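Local coordinates for protein potential RNA-dependent RNA polymerase (Human picobirnavirus, PDB 5I62) that catalyses RNA-templated synthesis of RNA from ribonucleoside triphosphates, serving both transcription and replication of the viral genome, at residues 53-58 with 455-460; 67-72 with 417-422; 355-360 with 397-402; 421-426 with 461-466. All coordinates share one frame; numbering follows the deposited sequence.

In the fold
Contacts 1, 2 and 4 sit together on one side of the chain. Their centres are 10 to 11 Å apart. Contacts 1 and 2 join the consecutive helices 44-55 and 63-73, near the start of the chain, to late segments. Contacts 2 and 4 share R421, A422 and helix 419-427. Contact 3 lies closer to the middle of the molecule, about 15 Å from contact 2 between centres and about 22 Å from contacts 1 and 4. It joins two hairpins close in sequence, one with the GDD sequence of polymerase motif C. Helices from early in the chain thus pack against the late helical part, probably the thumb that follows the palm.

Contact 1: residues 53-58 with 455-460; sequences KKLVSI and KYHPLK
L459, in the N-cap position of helix 460-469, pushes its side chain against residues 54-58, on and beyond helix 44-55. CD1 does most of the touching. L459 CD1 lies 3.5 Å from K54 O and 3.7 Å from L55 CA. I58 CG2 meets the same L459 CD1 at 3.7 Å, and S57 OG lies close by. A chi1 of -65° sets CG anti to the carbonyl carbon, and there L459 CG itself comes 3.8 Å from I58 CG2. P458 adds a lighter touch, with P458 CG at 4.0 Å from I58 CG2.

Residues 457-460 form a type I beta turn that leads into the helix. H457 braces this turn from within. H457 ND1 accepts from L459 N at 3.0 Å, with the donor in the ring plane and an N-H...N angle of 164°. Its NE2 bonds to E69 of helix 63-73. Both ring nitrogens are therefore engaged, which is consistent with a proton on NE2. L55 CD1 approaches the edge of this ring, 3.6 Å from H457 CE1, and the two side chains stand roughly perpendicular.

On segment 53-58, S57 folds back on K54. S57 OG donates to K54 O at 2.8 Å, almost in line with the carbonyl. K54 O also accepts from S57 N, and L459 CD1 packs against this oxygen, which accepts two hydrogen bonds.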
loop_
_atom_site.group_PDB
_atom_site.type_symbol
_atom_site.label_atom_id
_atom_site.label_comp_id
_atom_site.label_asym_id
_atom_site.label_seq_id
_atom_site.Cartn_x
_atom_site.Cartn_y
_atom_site.Cartn_z
ATOM N N LYS A 53 24.500 12.013 -14.503
ATOM C CA LYS A 53 25.132 12.764 -15.583
ATOM C C LYS A 53 24.251 12.845 -16.818
ATOM O O LYS A 53 24.316 13.831 -17.557
ATOM C CB LYS A 53 26.471 12.142 -15.968
ATOM C CG LYS A 53 27.540 12.206 -14.912
ATOM C CD LYS A 53 28.809 11.554 -15.452
ATOM C CE LYS A 53 29.815 11.308 -14.361
ATOM N NZ LYS A 53 30.992 10.565 -14.886
ATOM N N LYS A 54 23.440 11.817 -17.069
ATOM C CA LYS A 54 22.541 11.805 -18.215
ATOM C C LYS A 54 21.121 12.266 -17.863
ATOM O O LYS A 54 20.461 12.912 -18.689
ATOM C CB LYS A 54 22.454 10.411 -18.834
ATOM C CG LYS A 54 23.294 9.336 -18.416
ATOM C CD LYS A 54 23.172 8.130 -19.337
ATOM C CE LYS A 54 23.932 7.068 -18.621
ATOM N NZ LYS A 54 23.848 5.931 -19.434
ATOM N N LEU A 55 20.641 11.952 -16.651
ATOM C CA LEU A 55 19.329 12.428 -16.214
ATOM C C LEU A 55 19.238 13.940 -16.327
ATOM O O LEU A 55 18.241 14.482 -16.822
ATOM C CB LEU A 55 19.067 12.004 -14.772
ATOM C CG LEU A 55 17.674 12.352 -14.236
ATOM C CD1 LEU A 55 16.620 11.700 -15.103
ATOM C CD2 LEU A 55 17.514 11.935 -12.780
ATOM N N VAL A 56 20.304 14.625 -15.916
ATOM C CA VAL A 56 20.330 16.070 -15.778
ATOM C C VAL A 56 19.992 16.772 -17.089
ATOM O O VAL A 56 19.592 17.939 -17.080
ATOM C CB VAL A 56 21.710 16.479 -15.236
ATOM C CG1 VAL A 56 22.726 16.581 -16.370
ATOM C CG2 VAL A 56 21.624 17.757 -14.431
ATOM N N SER A 57 20.108 16.067 -18.216
ATOM C CA SER A 57 19.768 16.611 -19.522
ATOM C C SER A 57 18.300 17.026 -19.649
ATOM O O SER A 57 17.964 17.790 -20.563
ATOM C CB SER A 57 20.127 15.584 -20.594
ATOM O OG SER A 57 19.203 14.508 -20.602
ATOM N N ILE A 58 17.412 16.535 -18.781
ATOM C CA ILE A 58 16.005 16.934 -18.871
ATOM C C ILE A 58 15.687 18.201 -18.090
ATOM O O ILE A 58 14.549 18.678 -18.158
ATOM C CB ILE A 58 15.042 15.847 -18.353
ATOM C CG1 ILE A 58 15.257 15.653 -16.853
ATOM C CG2 ILE A 58 15.231 14.551 -19.105
ATOM C CD1 ILE A 58 14.303 14.708 -16.166
ATOM N N LYS A 455 8.305 3.340 -17.592
ATOM C CA LYS A 455 7.909 3.165 -18.992
ATOM C C LYS A 455 7.443 4.450 -19.683
ATOM O O LYS A 455 7.263 4.430 -20.904
ATOM C CB LYS A 455 6.798 2.132 -19.091
ATOM C CG LYS A 455 5.492 2.644 -18.488
ATOM C CD LYS A 455 4.553 1.516 -18.114
ATOM C CE LYS A 455 3.457 1.356 -19.141
ATOM N NZ LYS A 455 2.604 0.177 -18.846
ATOM N N TYR A 456 7.220 5.551 -18.956
ATOM C CA TYR A 456 6.878 6.817 -19.599
ATOM C C TYR A 456 7.909 7.902 -19.357
ATOM O O TYR A 456 7.664 9.063 -19.707
ATOM C CB TYR A 456 5.512 7.312 -19.143
ATOM C CG TYR A 456 4.387 6.412 -19.547
ATOM C CD1 TYR A 456 4.097 6.199 -20.890
ATOM C CD2 TYR A 456 3.597 5.795 -18.595
ATOM C CE1 TYR A 456 3.065 5.381 -21.273
ATOM C CE2 TYR A 456 2.554 4.986 -18.966
ATOM C CZ TYR A 456 2.290 4.784 -20.304
ATOM O OH TYR A 456 1.252 3.969 -20.679
ATOM N N HIS A 457 9.033 7.565 -18.740
ATOM C CA HIS A 457 10.061 8.550 -18.473
ATOM C C HIS A 457 10.654 9.021 -19.795
ATOM O O HIS A 457 10.842 8.215 -20.711
ATOM C CB HIS A 457 11.139 7.925 -17.586
ATOM C CG HIS A 457 12.057 8.899 -16.914
ATOM N ND1 HIS A 457 13.081 9.539 -17.575
ATOM C CD2 HIS A 457 12.131 9.306 -15.624
ATOM C CE1 HIS A 457 13.737 10.310 -16.726
ATOM N NE2 HIS A 457 13.180 10.184 -15.535
ATOM N N PRO A 458 10.961 10.305 -19.930
ATOM C CA PRO A 458 11.561 10.784 -21.187
ATOM C C PRO A 458 12.858 10.074 -21.552
ATOM O O PRO A 458 13.175 9.963 -22.741
ATOM C CB PRO A 458 11.787 12.281 -20.924
ATOM C CG PRO A 458 11.804 12.421 -19.431
ATOM C CD PRO A 458 10.816 11.380 -18.932
ATOM N N LEU A 459 13.604 9.571 -20.564
ATOM C CA LEU A 459 14.905 8.944 -20.790
ATOM C C LEU A 459 14.866 7.436 -20.575
ATOM O O LEU A 459 15.879 6.827 -20.225
ATOM C CB LEU A 459 15.962 9.566 -19.885
ATOM C CG LEU A 459 16.282 11.038 -20.129
ATOM C CD1 LEU A 459 17.347 11.482 -19.145
ATOM C CD2 LEU A 459 16.736 11.260 -21.560
ATOM N N LYS A 460 13.707 6.814 -20.785
ATOM C CA LYS A 460 13.569 5.408 -20.429
ATOM C C LYS A 460 14.495 4.526 -21.261
ATOM O O LYS A 460 14.987 3.505 -20.770
ATOM C CB LYS A 460 12.129 4.967 -20.587
ATOM C CG LYS A 460 11.613 5.133 -21.989
ATOM C CD LYS A 460 10.158 4.765 -22.051
ATOM C CE LYS A 460 9.588 5.043 -23.431
ATOM N NZ LYS A 460 8.469 4.120 -23.723
#

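Contact 2: residues 67-72 with 417-422; sequences EFEDDL and YSTMRA
E69 grips the start of helix 419-427 with both carboxylate oxygens. E69 OE1 accepts from M420 N at 3.0 Å through its syn lone pair, with an N-H...O angle of 167°. S418 OG gives a shorter bond to E69 OE1, 2.6 Å, from above the carboxylate plane. E69 OE2 takes T419 OG1 at 2.8 Å and T419 N at 2.9 Å, which arrive from opposite faces of that plane. H457 is a further partner of OE2. A bend at chi2 (-92°) swings CD of E69 toward the helix start. The negative charge would probably be favoured there by the helix dipole. S418 OG in turn accepts from R421 N at 3.0 Å.

A water links L72 O to R421 NH1. Packing lies around this polar centre. L72 CD1 presses tightly on S418 CB, 3.4 Å away. The edge of the F68 ring faces the backbone, F68 CE2 being 3.6 Å from S418 N.

The arrangement is a helix N-cap by S418, with the E69 carboxylate of another helix also meeting the first N-H groups.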
loop_
_atom_site.group_PDB
_atom_site.type_symbol
_atom_site.label_atom_id
_atom_site.label_comp_id
_atom_site.label_asym_id
_atom_site.label_seq_id
_atom_site.Cartn_x
_atom_site.Cartn_y
_atom_site.Cartn_z
ATOM N N GLU A 67 13.212 18.243 -10.225
ATOM C CA GLU A 67 12.966 18.428 -8.794
ATOM C C GLU A 67 12.393 17.170 -8.167
ATOM O O GLU A 67 12.766 16.802 -7.049
ATOM C CB GLU A 67 12.000 19.580 -8.545
ATOM C CG GLU A 67 12.536 20.941 -8.851
ATOM C CD GLU A 67 11.426 21.881 -9.319
ATOM O OE1 GLU A 67 11.680 22.715 -10.221
ATOM O OE2 GLU A 67 10.284 21.755 -8.808
ATOM N N PHE A 68 11.447 16.533 -8.858
ATOM C CA PHE A 68 10.851 15.280 -8.401
ATOM C C PHE A 68 11.913 14.199 -8.253
ATOM O O PHE A 68 11.979 13.514 -7.228
ATOM C CB PHE A 68 9.766 14.890 -9.404
ATOM C CG PHE A 68 9.266 13.468 -9.309
ATOM C CD1 PHE A 68 8.291 13.113 -8.393
ATOM C CD2 PHE A 68 9.698 12.517 -10.218
ATOM C CE1 PHE A 68 7.791 11.814 -8.353
ATOM C CE2 PHE A 68 9.202 11.219 -10.181
ATOM C CZ PHE A 68 8.238 10.877 -9.240
ATOM N N GLU A 69 12.780 14.069 -9.258
ATOM C CA GLU A 69 13.870 13.104 -9.211
ATOM C C GLU A 69 14.846 13.414 -8.075
ATOM O O GLU A 69 15.260 12.509 -7.340
ATOM C CB GLU A 69 14.600 13.087 -10.552
ATOM C CG GLU A 69 13.831 12.438 -11.703
ATOM C CD GLU A 69 14.145 10.952 -11.837
ATOM O OE1 GLU A 69 14.631 10.365 -10.843
ATOM O OE2 GLU A 69 13.909 10.376 -12.928
ATOM N N ASP A 70 15.251 14.687 -7.944
ATOM C CA ASP A 70 16.130 15.112 -6.858
ATOM C C ASP A 70 15.533 14.801 -5.493
ATOM O O ASP A 70 16.239 14.356 -4.578
ATOM C CB ASP A 70 16.412 16.612 -6.952
ATOM C CG ASP A 70 17.491 16.956 -7.958
ATOM O OD1 ASP A 70 18.161 16.031 -8.463
ATOM O OD2 ASP A 70 17.679 18.161 -8.233
ATOM N N ASP A 71 14.237 15.075 -5.327
ATOM C CA ASP A 71 13.548 14.741 -4.084
ATOM C C ASP A 71 13.662 13.248 -3.753
ATOM O O ASP A 71 13.994 12.878 -2.621
ATOM C CB ASP A 71 12.086 15.160 -4.186
ATOM C CG ASP A 71 11.296 14.820 -2.949
ATOM O OD1 ASP A 71 11.547 15.418 -1.880
ATOM O OD2 ASP A 71 10.424 13.935 -3.041
ATOM N N LEU A 72 13.363 12.372 -4.720
ATOM C CA LEU A 72 13.370 10.941 -4.425
ATOM C C LEU A 72 14.791 10.394 -4.318
ATOM O O LEU A 72 15.020 9.387 -3.635
ATOM C CB LEU A 72 12.564 10.178 -5.474
ATOM C CG LEU A 72 11.054 10.451 -5.373
ATOM C CD1 LEU A 72 10.259 9.754 -6.450
ATOM C CD2 LEU A 72 10.562 10.005 -3.997
ATOM N N TYR A 417 7.697 7.675 -13.375
ATOM C CA TYR A 417 8.335 7.160 -12.179
ATOM C C TYR A 417 9.780 7.650 -12.130
ATOM O O TYR A 417 10.422 7.847 -13.162
ATOM C CB TYR A 417 8.263 5.639 -12.185
ATOM C CG TYR A 417 8.564 4.954 -10.874
ATOM C CD1 TYR A 417 7.555 4.702 -9.954
ATOM C CD2 TYR A 417 9.844 4.517 -10.586
ATOM C CE1 TYR A 417 7.825 4.043 -8.751
ATOM C CE2 TYR A 417 10.130 3.861 -9.403
ATOM C CZ TYR A 417 9.118 3.624 -8.490
ATOM O OH TYR A 417 9.416 2.979 -7.322
ATOM N N SER A 418 10.281 7.875 -10.920
ATOM C CA SER A 418 11.646 8.360 -10.760
ATOM C C SER A 418 12.653 7.286 -11.160
ATOM O O SER A 418 12.652 6.193 -10.589
ATOM C CB SER A 418 11.888 8.773 -9.313
ATOM O OG SER A 418 13.266 8.987 -9.085
ATOM N N THR A 419 13.532 7.604 -12.115
ATOM C CA THR A 419 14.633 6.686 -12.406
ATOM C C THR A 419 15.575 6.565 -11.217
ATOM O O THR A 419 16.189 5.509 -11.008
ATOM C CB THR A 419 15.412 7.133 -13.643
ATOM O OG1 THR A 419 15.911 8.473 -13.456
ATOM C CG2 THR A 419 14.526 7.076 -14.881
ATOM N N MET A 420 15.725 7.637 -10.434
ATOM C CA MET A 420 16.602 7.562 -9.265
ATOM C C MET A 420 16.045 6.585 -8.239
ATOM O O MET A 420 16.779 5.751 -7.691
ATOM C CB MET A 420 16.818 8.943 -8.638
ATOM C CG MET A 420 17.620 9.925 -9.513
ATOM S SD MET A 420 19.294 9.349 -9.922
ATOM C CE MET A 420 19.929 8.950 -8.328
ATOM N N ARG A 421 14.746 6.670 -7.969
ATOM C CA ARG A 421 14.119 5.692 -7.086
ATOM C C ARG A 421 14.263 4.281 -7.640
ATOM O O ARG A 421 14.546 3.335 -6.887
ATOM C CB ARG A 421 12.650 6.030 -6.868
ATOM C CG ARG A 421 11.947 5.102 -5.871
ATOM C CD ARG A 421 10.617 5.709 -5.480
ATOM N NE ARG A 421 9.891 4.995 -4.433
ATOM C CZ ARG A 421 10.122 5.116 -3.127
ATOM N NH1 ARG A 421 11.107 5.896 -2.675
ATOM N NH2 ARG A 421 9.369 4.442 -2.266
ATOM N N ALA A 422 14.079 4.122 -8.955
ATOM C CA ALA A 422 14.245 2.812 -9.577
ATOM C C ALA A 422 15.649 2.269 -9.340
ATOM O O ALA A 422 15.820 1.104 -8.963
ATOM C CB ALA A 422 13.939 2.890 -11.074
HETATM O O HOH W 1 13.627 6.847 -3.679
#

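Contact 3: residues 355-360 with 397-402; sequences QCLGDD and TYLRRW
Y398 and L399 of one beta hairpin pack on L357 and D360 of another. The second is the motif C hairpin of the polymerase palm, with the GDD sequence in residues 358-360. A type II' turn from L357 to D360 closes it, with G358 at a corner. The partner hairpin, with a type I' turn from Y398 to R401, comes later in the chain and is consistent with motif E of this family.

The ring contacts centre on Y398. Its CG is anti to the backbone N (chi1 -180°), and the ring reaches across to the other hairpin. Y398 OH comes 3.2 Å from C356 C. Y398 OH also lies 3.4 Å from L357 N, but the angle is too poor for a hydrogen bond. D360 OD1 stands 3.3 Å from Y398 CD1, and the carboxylate plane is turned 72° from the ring. The CB of Q355 touches the same ring at CZ.

L399 adds further apolar contacts. L399 CD2 meets L357 CD2 at 3.8 Å, and the two side chains lie nearly square to each other. The same L399 CD2 rests 3.9 Å from D360 CB.

No hydrogen bond runs between residues 355-360 and 397-402. Polar bonds instead hold each turn. L399 CG stands over the centre of the Y398 ring, and R401 NH1 donates to L399 O at 2.7 Å.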
loop_
_atom_site.group_PDB
_atom_site.type_symbol
_atom_site.label_atom_id
_atom_site.label_comp_id
_atom_site.label_asym_id
_atom_site.label_seq_id
_atom_site.Cartn_x
_atom_site.Cartn_y
_atom_site.Cartn_z
ATOM N N GLN A 355 -8.572 12.409 -7.133
ATOM C CA GLN A 355 -8.352 10.990 -6.872
ATOM C C GLN A 355 -7.777 10.795 -5.475
ATOM O O GLN A 355 -7.095 11.675 -4.940
ATOM C CB GLN A 355 -7.368 10.365 -7.879
ATOM C CG GLN A 355 -7.799 10.390 -9.307
ATOM C CD GLN A 355 -6.798 9.676 -10.193
ATOM O OE1 GLN A 355 -6.143 10.290 -11.036
ATOM N NE2 GLN A 355 -6.661 8.373 -9.983
ATOM N N CYS A 356 -8.027 9.616 -4.906
ATOM C CA CYS A 356 -7.351 9.232 -3.677
ATOM C C CYS A 356 -7.219 7.715 -3.602
ATOM O O CYS A 356 -7.999 6.967 -4.193
ATOM C CB CYS A 356 -8.067 9.753 -2.422
ATOM S SG CYS A 356 -9.820 9.372 -2.326
ATOM N N LEU A 357 -6.222 7.281 -2.844
ATOM C CA LEU A 357 -5.978 5.863 -2.633
ATOM C C LEU A 357 -5.264 5.741 -1.303
ATOM O O LEU A 357 -4.156 6.266 -1.160
ATOM C CB LEU A 357 -5.136 5.259 -3.752
ATOM C CG LEU A 357 -4.735 3.807 -3.472
ATOM C CD1 LEU A 357 -5.918 2.885 -3.714
ATOM C CD2 LEU A 357 -3.535 3.395 -4.313
ATOM N N GLY A 358 -5.909 5.107 -0.330
ATOM C CA GLY A 358 -5.311 5.027 0.992
ATOM C C GLY A 358 -4.994 6.415 1.510
ATOM O O GLY A 358 -5.871 7.290 1.535
ATOM N N ASP A 359 -3.733 6.649 1.867
ATOM C CA ASP A 359 -3.311 7.934 2.398
ATOM C C ASP A 359 -2.826 8.902 1.319
ATOM O O ASP A 359 -2.301 9.964 1.661
ATOM C CB ASP A 359 -2.218 7.745 3.466
ATOM C CG ASP A 359 -0.870 7.298 2.888
ATOM O OD1 ASP A 359 -0.805 6.868 1.718
ATOM O OD2 ASP A 359 0.136 7.361 3.630
ATOM N N ASP A 360 -2.998 8.567 0.042
ATOM C CA ASP A 360 -2.491 9.376 -1.059
ATOM C C ASP A 360 -3.646 10.065 -1.775
ATOM O O ASP A 360 -4.645 9.420 -2.075
ATOM C CB ASP A 360 -1.717 8.523 -2.062
ATOM C CG ASP A 360 -0.456 9.191 -2.522
ATOM O OD1 ASP A 360 -0.524 10.207 -3.252
ATOM O OD2 ASP A 360 0.616 8.694 -2.115
ATOM N N THR A 397 2.132 15.228 -8.253
ATOM C CA THR A 397 2.692 13.920 -7.954
ATOM C C THR A 397 1.613 13.118 -7.260
ATOM O O THR A 397 0.896 13.645 -6.406
ATOM C CB THR A 397 3.950 14.016 -7.080
ATOM O OG1 THR A 397 3.625 14.723 -5.876
ATOM C CG2 THR A 397 5.054 14.770 -7.808
ATOM N N TYR A 398 1.481 11.858 -7.649
ATOM C CA TYR A 398 0.455 10.978 -7.113
ATOM C C TYR A 398 0.987 9.567 -7.260
ATOM O O TYR A 398 1.439 9.204 -8.346
ATOM C CB TYR A 398 -0.873 11.150 -7.869
ATOM C CG TYR A 398 -2.004 10.284 -7.376
ATOM C CD1 TYR A 398 -2.372 10.278 -6.034
ATOM C CD2 TYR A 398 -2.711 9.463 -8.252
ATOM C CE1 TYR A 398 -3.415 9.487 -5.584
ATOM C CE2 TYR A 398 -3.762 8.667 -7.806
ATOM C CZ TYR A 398 -4.104 8.683 -6.466
ATOM O OH TYR A 398 -5.151 7.900 -6.013
ATOM N N LEU A 399 0.980 8.810 -6.159
ATOM C CA LEU A 399 1.492 7.431 -6.116
ATOM C C LEU A 399 2.946 7.368 -6.572
ATOM O O LEU A 399 3.355 6.438 -7.264
ATOM C CB LEU A 399 0.622 6.486 -6.950
ATOM C CG LEU A 399 -0.867 6.479 -6.585
ATOM C CD1 LEU A 399 -1.629 5.472 -7.455
ATOM C CD2 LEU A 399 -1.080 6.192 -5.094
ATOM N N ARG A 400 3.723 8.384 -6.185
ATOM C CA ARG A 400 5.139 8.514 -6.531
ATOM C C ARG A 400 5.382 8.564 -8.042
ATOM O O ARG A 400 6.457 8.185 -8.520
ATOM C CB ARG A 400 5.975 7.408 -5.885
ATOM C CG ARG A 400 6.066 7.548 -4.362
ATOM C CD ARG A 400 6.998 6.494 -3.770
ATOM N NE ARG A 400 6.587 6.046 -2.437
ATOM C CZ ARG A 400 6.723 6.768 -1.327
ATOM N NH1 ARG A 400 7.255 7.988 -1.377
ATOM N NH2 ARG A 400 6.320 6.269 -0.162
ATOM N N ARG A 401 4.405 9.072 -8.800
ATOM C CA ARG A 401 4.589 9.377 -10.213
ATOM C C ARG A 401 4.335 10.862 -10.454
ATOM O O ARG A 401 3.401 11.441 -9.890
ATOM C CB ARG A 401 3.640 8.587 -11.113
ATOM C CG ARG A 401 4.118 7.217 -11.510
ATOM C CD ARG A 401 3.679 6.242 -10.490
ATOM N NE ARG A 401 3.934 4.851 -10.871
ATOM C CZ ARG A 401 3.940 3.867 -9.984
ATOM N NH1 ARG A 401 3.737 4.161 -8.703
ATOM N NH2 ARG A 401 4.161 2.608 -10.361
ATOM N N TRP A 402 5.145 11.450 -11.329
ATOM C CA TRP A 402 5.029 12.850 -11.723
ATOM C C TRP A 402 4.183 12.949 -12.981
ATOM O O TRP A 402 4.307 12.129 -13.891
ATOM C CB TRP A 402 6.424 13.411 -11.963
ATOM C CG TRP A 402 6.569 14.773 -12.565
ATOM C CD1 TRP A 402 6.733 15.943 -11.894
ATOM C CD2 TRP A 402 6.669 15.093 -13.962
ATOM N NE1 TRP A 402 6.906 16.976 -12.779
ATOM C CE2 TRP A 402 6.866 16.481 -14.055
ATOM C CE3 TRP A 402 6.599 14.337 -15.137
ATOM C CZ2 TRP A 402 6.992 17.139 -15.277
ATOM C CZ3 TRP A 402 6.720 14.990 -16.353
ATOM C CH2 TRP A 402 6.929 16.379 -16.408
#

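Contact 4: residues 421-426 with 461-466; sequences RALGRL and EEFLDF
L423 and F463 make the tight part of the contact. L423 CG meets the edge of the phenyl ring in its plane, 3.4 Å from F463 CE1. The two side chains pass alongside one another, pointing opposite ways. L423 CD2 also comes 3.8 Å from F466 CE2, again at a ring edge. One leucine thus lies against two rings one helical turn apart. F463 CG stands anti to its backbone N (chi1 -174°), and the ring attached there extends toward helix 419-427. Its tip also reaches A422 CB, 3.8 Å from F463 CZ.

The rest is looser. L426 CD1 is 4.4 Å from F463 CZ, and the axes of the two short helical segments come no closer than 12.3 Å. W51 of helix 44-55 meets F463 edge to face, so a third helix takes part in the packing. E461 and D465, partly exposed, form salt bridges with R533.

Segments 421-426 and 461-466 run almost parallel, crossing at -18°. The contact is side-chain packing between neighbouring helices, consistent with the helical thumb of viral RNA polymerases.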
loop_
_atom_site.group_PDB
_atom_site.type_symbol
_atom_site.label_atom_id
_atom_site.label_comp_id
_atom_site.label_asym_id
_atom_site.label_seq_id
_atom_site.Cartn_x
_atom_site.Cartn_y
_atom_site.Cartn_z
ATOM N N ARG A 421 14.746 6.670 -7.969
ATOM C CA ARG A 421 14.119 5.692 -7.086
ATOM C C ARG A 421 14.263 4.281 -7.640
ATOM O O ARG A 421 14.546 3.335 -6.887
ATOM C CB ARG A 421 12.650 6.030 -6.868
ATOM C CG ARG A 421 11.947 5.102 -5.871
ATOM C CD ARG A 421 10.617 5.709 -5.480
ATOM N NE ARG A 421 9.891 4.995 -4.433
ATOM C CZ ARG A 421 10.122 5.116 -3.127
ATOM N NH1 ARG A 421 11.107 5.896 -2.675
ATOM N NH2 ARG A 421 9.369 4.442 -2.266
ATOM N N ALA A 422 14.079 4.122 -8.955
ATOM C CA ALA A 422 14.245 2.812 -9.577
ATOM C C ALA A 422 15.649 2.269 -9.340
ATOM O O ALA A 422 15.820 1.104 -8.963
ATOM C CB ALA A 422 13.939 2.890 -11.074
ATOM N N LEU A 423 16.672 3.104 -9.555
ATOM C CA LEU A 423 18.054 2.654 -9.383
ATOM C C LEU A 423 18.316 2.180 -7.960
ATOM O O LEU A 423 18.989 1.165 -7.751
ATOM C CB LEU A 423 19.026 3.766 -9.743
ATOM C CG LEU A 423 19.245 4.017 -11.222
ATOM C CD1 LEU A 423 20.182 5.201 -11.391
ATOM C CD2 LEU A 423 19.853 2.752 -11.845
ATOM N N GLY A 424 17.824 2.924 -6.967
ATOM C CA GLY A 424 17.993 2.493 -5.587
ATOM C C GLY A 424 17.392 1.121 -5.337
ATOM O O GLY A 424 17.980 0.285 -4.646
ATOM N N ARG A 425 16.213 0.864 -5.914
ATOM C CA ARG A 425 15.559 -0.427 -5.724
ATOM C C ARG A 425 16.263 -1.535 -6.495
ATOM O O ARG A 425 16.277 -2.686 -6.051
ATOM C CB ARG A 425 14.100 -0.340 -6.138
ATOM C CG ARG A 425 13.344 0.628 -5.279
ATOM C CD ARG A 425 11.864 0.397 -5.311
ATOM N NE ARG A 425 11.267 1.132 -4.206
ATOM C CZ ARG A 425 10.155 0.768 -3.585
ATOM N NH1 ARG A 425 9.512 -0.331 -3.970
ATOM N NH2 ARG A 425 9.689 1.499 -2.582
ATOM N N LEU A 426 16.814 -1.221 -7.668
ATOM C CA LEU A 426 17.595 -2.218 -8.394
ATOM C C LEU A 426 18.842 -2.608 -7.607
ATOM O O LEU A 426 19.285 -3.765 -7.653
ATOM C CB LEU A 426 17.970 -1.678 -9.770
ATOM C CG LEU A 426 16.813 -1.522 -10.755
ATOM C CD1 LEU A 426 17.286 -0.826 -12.023
ATOM C CD2 LEU A 426 16.190 -2.871 -11.072
ATOM N N GLU A 461 14.740 4.894 -22.524
ATOM C CA GLU A 461 15.592 4.053 -23.365
ATOM C C GLU A 461 17.042 4.130 -22.921
ATOM O O GLU A 461 17.741 3.109 -22.881
ATOM C CB GLU A 461 15.473 4.451 -24.838
ATOM C CG GLU A 461 14.079 4.335 -25.412
ATOM C CD GLU A 461 13.597 2.886 -25.536
ATOM O OE1 GLU A 461 14.387 1.940 -25.288
ATOM O OE2 GLU A 461 12.405 2.693 -25.869
ATOM N N GLU A 462 17.522 5.342 -22.616
ATOM C CA GLU A 462 18.852 5.487 -22.044
ATOM C C GLU A 462 18.930 4.782 -20.701
ATOM O O GLU A 462 19.929 4.120 -20.392
ATOM C CB GLU A 462 19.212 6.962 -21.886
ATOM C CG GLU A 462 19.368 7.720 -23.202
ATOM C CD GLU A 462 18.043 8.211 -23.786
ATOM O OE1 GLU A 462 16.960 7.789 -23.315
ATOM O OE2 GLU A 462 18.084 9.029 -24.731
ATOM N N PHE A 463 17.872 4.903 -19.898
ATOM C CA PHE A 463 17.866 4.262 -18.595
ATOM C C PHE A 463 17.974 2.749 -18.734
ATOM O O PHE A 463 18.721 2.106 -17.986
ATOM C CB PHE A 463 16.610 4.645 -17.824
ATOM C CG PHE A 463 16.604 4.134 -16.420
ATOM C CD1 PHE A 463 17.480 4.666 -15.485
ATOM C CD2 PHE A 463 15.751 3.104 -16.041
ATOM C CE1 PHE A 463 17.494 4.202 -14.182
ATOM C CE2 PHE A 463 15.754 2.632 -14.731
ATOM C CZ PHE A 463 16.631 3.186 -13.801
ATOM N N LEU A 464 17.264 2.171 -19.710
ATOM C CA LEU A 464 17.324 0.727 -19.923
ATOM C C LEU A 464 18.721 0.283 -20.351
ATOM O O LEU A 464 19.232 -0.730 -19.863
ATOM C CB LEU A 464 16.291 0.311 -20.960
ATOM C CG LEU A 464 16.181 -1.193 -21.186
ATOM C CD1 LEU A 464 15.791 -1.918 -19.892
ATOM C CD2 LEU A 464 15.181 -1.475 -22.296
ATOM N N ASP A 465 19.346 1.020 -21.277
ATOM C CA ASP A 465 20.709 0.689 -21.680
ATOM C C ASP A 465 21.657 0.788 -20.493
ATOM O O ASP A 465 22.555 -0.044 -20.331
ATOM C CB ASP A 465 21.170 1.607 -22.811
ATOM C CG ASP A 465 20.448 1.337 -24.130
ATOM O OD1 ASP A 465 19.961 0.205 -24.336
ATOM O OD2 ASP A 465 20.364 2.268 -24.963
ATOM N N PHE A 466 21.457 1.790 -19.637
ATOM C CA PHE A 466 22.247 1.891 -18.416
ATOM C C PHE A 466 22.045 0.678 -17.515
ATOM O O PHE A 466 23.001 0.160 -16.934
ATOM C CB PHE A 466 21.883 3.171 -17.662
ATOM C CG PHE A 466 22.701 3.393 -16.422
ATOM C CD1 PHE A 466 23.988 3.892 -16.508
ATOM C CD2 PHE A 466 22.190 3.086 -15.171
ATOM C CE1 PHE A 466 24.743 4.108 -15.367
ATOM C CE2 PHE A 466 22.942 3.289 -14.021
ATOM C CZ PHE A 466 24.222 3.802 -14.120
#